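Local coordinates for protein beta-L-arabinobiosidase (Bacteroides thetaiotaomicron, PDB 5MQR) that probably hydrolyses arabinofuranose-containing linkages of plant pectin, and may also have exo-alpha-sialidase activity, which is less certain, at residues 803-808 and 885-890; 862-867 and 873-878. All blocks are in the same frame, centred on the assembly; numbering follows the deposited sequence.

Contact 1 (803-808 and 885-890); sequences DGMEES and EAIGYI
The selenium of M805, a methionine built as selenomethionine, meets the branch methyl of I887, with SE 3.5 Å from CG2 and CE slightly farther off. M805 puts CG beside its own backbone N (chi1 -46°) and then runs fully extended, which carries the heavy atom across to the isoleucine; a long, unbranched, apolar chain suits such a reach. In I887 it is CG1 that lies between the backbone N and carbonyl carbon (chi1 61°), leaving CG2 to face the selenium. The second touch is lighter: CB of S808 lies 3.7 Å from OE2 of E885. The polar ends of this pair are engaged elsewhere, the serine hydroxyl with D800 and the backbone N of G811, and E885 OE1 with the hydroxyl of S810.

I887 sits in a 3-10 turn (886-889) that fixes the backbone, with G888 N bonded to E885 O at 3.0 Å. Glycine fits at G888, since a CB there would press on that same carbonyl oxygen. I887 also leans on P820 and T821 at the start of helix 820-839, while M805 rests on W942 and on F949 and Q953 of helix 948-964. The contact thus joins two loops of the MGH1-like glycoside hydrolase domain over these two helices, consistent with the (alpha/alpha)6 barrel expected of that family.

Contact 2 (862-867 and 873-878); sequences NDLWNT and ETMRTD
One backbone hydrogen bond joins L864 and E873: the amide N of E873 donates to O of L864 over 2.9 Å, nearly straight at 166° at the hydrogen, although the donor is tilted 29° from the carbonyl plane. Apolar contact lies alongside it, where L864 CD2 presses on CB of M875, another selenomethionine, at a tight 3.5 Å. M875 bends at its second and third torsions, folding its methyl back toward the carbonyl of D863; the 3.0 Å between CE and that O is too short to be trusted in detail. The backbone bond lies just beyond the small antiparallel pair of strands 865-866 and 871-872 that follows helix 843-864. Among the polar side chains, N866, on strand 865-866, crosses E873 obliquely, just past strand 871-872: ND2 of N866 is 3.1 Å from OE1 of E873, amide and carboxylate planes 50° apart. An amide suits this place because it both accepts and donates, OD1 taking the backbone N-H of H869 and ND2 giving to N882 OD1. With an alanine at N866, both H869 N and N882 OD1 would probably lose these partners. E873 OE2, in turn, pairs with ND1 of H869.

How the contacts relate
Along the chain, 803-808 comes first, in the loop between helices 768-788 and 820-839. Helices 820-839 and 843-864 follow, and the second of them runs into 862-867. The chain then turns and passes through strand 871-872 into 873-878, so contact 2 closes a local loop only a few residues long. The chain goes on to 885-890, whose return to 803-808 closes the much longer loop of contact 1; contact 2 lies wholly within it, and the two do not cross. Their centres are 14 Å apart, and they touch where I887 CD1 packs 3.5 Å from T874 OG1. S810 is shared by both contacts, its hydroxyl also bonding T874, so the loop after strand 871-872 is tied to the loop between helices 768-788 and 820-839.

Contact 1 (803-808 and 885-890)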
# COMPACT_ATOMS: atom_id res chain seq x y z
N ASP A 803 -17.86 22.15 -37.55
CA ASP A 803 -17.37 21.86 -36.19
C ASP A 803 -18.12 20.70 -35.54
O ASP A 803 -17.83 20.39 -34.39
CB ASP A 803 -17.51 23.07 -35.25
CG ASP A 803 -16.48 24.15 -35.52
OD1 ASP A 803 -15.37 23.86 -35.99
OD2 ASP A 803 -16.80 25.30 -35.21
N GLY A 804 -19.03 20.05 -36.25
CA GLY A 804 -19.95 19.08 -35.65
C GLY A 804 -21.03 19.69 -34.77
O GLY A 804 -21.63 18.99 -33.96
N MSE A 805 -21.29 20.99 -34.93
CA MSE A 805 -22.16 21.69 -34.00
C MSE A 805 -23.26 22.44 -34.72
O MSE A 805 -23.46 23.64 -34.54
CB MSE A 805 -21.34 22.60 -33.08
CG MSE A 805 -20.11 21.91 -32.50
SE MSE A 805 -19.14 23.17 -31.35
CE MSE A 805 -17.74 21.93 -30.72
N GLU A 806 -24.03 21.70 -35.52
CA GLU A 806 -25.19 22.29 -36.19
C GLU A 806 -26.21 22.91 -35.20
O GLU A 806 -26.36 22.46 -34.06
CB GLU A 806 -25.87 21.24 -37.07
CG GLU A 806 -26.59 20.15 -36.30
CD GLU A 806 -27.34 19.13 -37.17
OE1 GLU A 806 -27.32 19.22 -38.44
OE2 GLU A 806 -27.98 18.23 -36.55
N GLU A 807 -26.90 23.95 -35.69
CA GLU A 807 -27.92 24.69 -34.93
C GLU A 807 -27.39 25.35 -33.65
O GLU A 807 -28.12 25.45 -32.65
CB GLU A 807 -29.14 23.82 -34.57
CG GLU A 807 -29.60 22.76 -35.56
CD GLU A 807 -29.71 23.24 -36.98
OE1 GLU A 807 -30.24 24.35 -37.22
OE2 GLU A 807 -29.25 22.48 -37.87
N SER A 808 -26.14 25.80 -33.66
CA SER A 808 -25.63 26.62 -32.58
C SER A 808 -26.29 27.99 -32.70
O SER A 808 -26.76 28.36 -33.77
CB SER A 808 -24.10 26.75 -32.66
OG SER A 808 -23.69 27.60 -33.72
N GLU A 885 -21.14 30.82 -25.33
CA GLU A 885 -21.30 29.38 -25.63
C GLU A 885 -20.18 28.58 -24.99
O GLU A 885 -19.16 29.14 -24.60
CB GLU A 885 -21.32 29.15 -27.15
CG GLU A 885 -22.50 29.80 -27.86
CD GLU A 885 -22.39 29.76 -29.38
OE1 GLU A 885 -21.36 30.20 -29.94
OE2 GLU A 885 -23.35 29.28 -30.02
N ALA A 886 -20.36 27.27 -24.91
CA ALA A 886 -19.32 26.40 -24.36
C ALA A 886 -18.03 26.51 -25.18
O ALA A 886 -16.93 26.34 -24.62
CB ALA A 886 -19.79 24.95 -24.31
N ILE A 887 -18.18 26.79 -26.49
CA ILE A 887 -17.01 26.93 -27.36
C ILE A 887 -16.08 28.05 -26.91
O ILE A 887 -14.92 28.02 -27.23
CB ILE A 887 -17.34 27.08 -28.87
CG1 ILE A 887 -18.18 28.33 -29.15
CG2 ILE A 887 -18.02 25.82 -29.38
CD1 ILE A 887 -18.23 28.71 -30.64
N GLY A 888 -16.60 29.02 -26.16
CA GLY A 888 -15.77 30.09 -25.60
C GLY A 888 -14.74 29.66 -24.56
O GLY A 888 -13.86 30.47 -24.20
N TYR A 889 -14.86 28.43 -24.05
CA TYR A 889 -13.86 27.88 -23.16
C TYR A 889 -12.74 27.13 -23.88
O TYR A 889 -11.72 26.89 -23.27
CB TYR A 889 -14.49 26.99 -22.09
CG TYR A 889 -15.36 27.75 -21.09
CD1 TYR A 889 -14.84 28.80 -20.32
CD2 TYR A 889 -16.70 27.40 -20.91
CE1 TYR A 889 -15.66 29.48 -19.42
CE2 TYR A 889 -17.51 28.07 -20.01
CZ TYR A 889 -17.00 29.11 -19.28
OH TYR A 889 -17.86 29.74 -18.41
N ILE A 890 -12.90 26.85 -25.17
CA ILE A 890 -11.91 26.07 -25.94
C ILE A 890 -10.52 26.72 -25.99
O ILE A 890 -9.54 26.01 -25.95
CB ILE A 890 -12.43 25.73 -27.35
CG1 ILE A 890 -13.65 24.80 -27.25
CG2 ILE A 890 -11.40 24.98 -28.19
CD1 ILE A 890 -14.34 24.57 -28.58

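Contact 2 (862-867 and 873-878)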
# COMPACT_ATOMS: atom_id res chain seq x y z
N ASN A 862 -7.48 39.48 -29.28
CA ASN A 862 -7.90 40.80 -29.73
C ASN A 862 -9.27 40.79 -30.40
O ASN A 862 -10.06 41.70 -30.17
CB ASN A 862 -6.86 41.42 -30.67
CG ASN A 862 -5.54 41.77 -29.96
OD1 ASN A 862 -5.49 41.97 -28.73
ND2 ASN A 862 -4.47 41.83 -30.73
N ASP A 863 -9.56 39.78 -31.22
CA ASP A 863 -10.75 39.79 -32.06
C ASP A 863 -11.91 38.96 -31.54
O ASP A 863 -13.05 39.29 -31.84
CB ASP A 863 -10.42 39.30 -33.47
CG ASP A 863 -9.47 40.22 -34.22
OD1 ASP A 863 -8.94 41.19 -33.65
OD2 ASP A 863 -9.27 40.00 -35.41
N LEU A 864 -11.66 37.87 -30.80
CA LEU A 864 -12.76 37.00 -30.33
C LEU A 864 -13.20 37.26 -28.89
O LEU A 864 -14.31 36.88 -28.51
CB LEU A 864 -12.43 35.53 -30.55
CG LEU A 864 -12.14 35.16 -32.01
CD1 LEU A 864 -11.97 33.65 -32.11
CD2 LEU A 864 -13.21 35.64 -32.97
N TRP A 865 -12.35 37.93 -28.12
CA TRP A 865 -12.72 38.38 -26.79
C TRP A 865 -13.76 39.49 -26.92
O TRP A 865 -13.48 40.56 -27.46
CB TRP A 865 -11.50 38.91 -26.04
CG TRP A 865 -11.80 39.29 -24.62
CD1 TRP A 865 -11.76 40.55 -24.07
CD2 TRP A 865 -12.22 38.41 -23.58
NE1 TRP A 865 -12.11 40.50 -22.75
CE2 TRP A 865 -12.41 39.20 -22.42
CE3 TRP A 865 -12.47 37.04 -23.51
CZ2 TRP A 865 -12.81 38.65 -21.20
CZ3 TRP A 865 -12.86 36.49 -22.29
CH2 TRP A 865 -13.03 37.29 -21.16
N ASN A 866 -14.98 39.21 -26.45
CA ASN A 866 -16.09 40.18 -26.46
C ASN A 866 -15.96 40.94 -25.16
O ASN A 866 -16.10 40.35 -24.10
CB ASN A 866 -17.42 39.42 -26.56
CG ASN A 866 -18.63 40.33 -26.53
OD1 ASN A 866 -18.72 41.24 -25.71
ND2 ASN A 866 -19.59 40.05 -27.39
N THR A 867 -15.68 42.25 -25.24
CA THR A 867 -15.42 43.06 -24.04
C THR A 867 -16.69 43.48 -23.29
O THR A 867 -16.60 43.81 -22.11
CB THR A 867 -14.59 44.33 -24.37
OG1 THR A 867 -15.19 45.00 -25.48
CG2 THR A 867 -13.14 43.98 -24.73
N GLU A 873 -16.06 34.67 -27.90
CA GLU A 873 -17.26 34.41 -28.68
C GLU A 873 -16.98 34.47 -30.18
O GLU A 873 -15.99 35.07 -30.63
CB GLU A 873 -18.35 35.43 -28.32
CG GLU A 873 -18.80 35.37 -26.86
CD GLU A 873 -19.89 36.37 -26.51
OE1 GLU A 873 -20.41 37.05 -27.42
OE2 GLU A 873 -20.25 36.46 -25.31
N THR A 874 -17.87 33.83 -30.93
CA THR A 874 -17.84 33.80 -32.38
C THR A 874 -17.95 35.22 -32.92
O THR A 874 -18.68 36.04 -32.37
CB THR A 874 -19.03 33.00 -32.92
OG1 THR A 874 -18.92 31.64 -32.49
CG2 THR A 874 -19.08 33.05 -34.44
N MSE A 875 -17.18 35.50 -33.95
CA MSE A 875 -17.22 36.81 -34.59
C MSE A 875 -17.95 36.55 -35.88
O MSE A 875 -17.50 35.76 -36.72
CB MSE A 875 -15.76 37.31 -34.62
CG MSE A 875 -15.48 38.72 -35.11
SE MSE A 875 -16.51 40.13 -34.15
CE MSE A 875 -15.94 40.08 -32.31
N ARG A 876 -19.13 37.14 -36.02
CA ARG A 876 -19.85 37.12 -37.30
C ARG A 876 -19.20 38.15 -38.26
O ARG A 876 -18.30 38.89 -37.86
CB ARG A 876 -21.36 37.39 -37.12
CG ARG A 876 -22.08 36.36 -36.24
CD ARG A 876 -23.59 36.41 -36.44
NE ARG A 876 -24.31 35.38 -35.68
CZ ARG A 876 -25.25 35.60 -34.75
NH1 ARG A 876 -25.64 36.83 -34.40
NH2 ARG A 876 -25.83 34.56 -34.16
N THR A 877 -19.67 38.16 -39.50
CA THR A 877 -19.17 39.04 -40.56
C THR A 877 -18.83 40.47 -40.10
O THR A 877 -17.78 40.99 -40.47
CB THR A 877 -20.20 39.12 -41.71
OG1 THR A 877 -20.69 37.80 -41.98
CG2 THR A 877 -19.58 39.73 -42.98
N ASP A 878 -19.70 41.06 -39.28
CA ASP A 878 -19.58 42.46 -38.85
C ASP A 878 -19.31 42.70 -37.37
O ASP A 878 -18.52 43.58 -37.03
CB ASP A 878 -20.85 43.21 -39.24
CG ASP A 878 -20.95 43.42 -40.75
OD1 ASP A 878 -20.09 44.15 -41.32
OD2 ASP A 878 -21.87 42.83 -41.36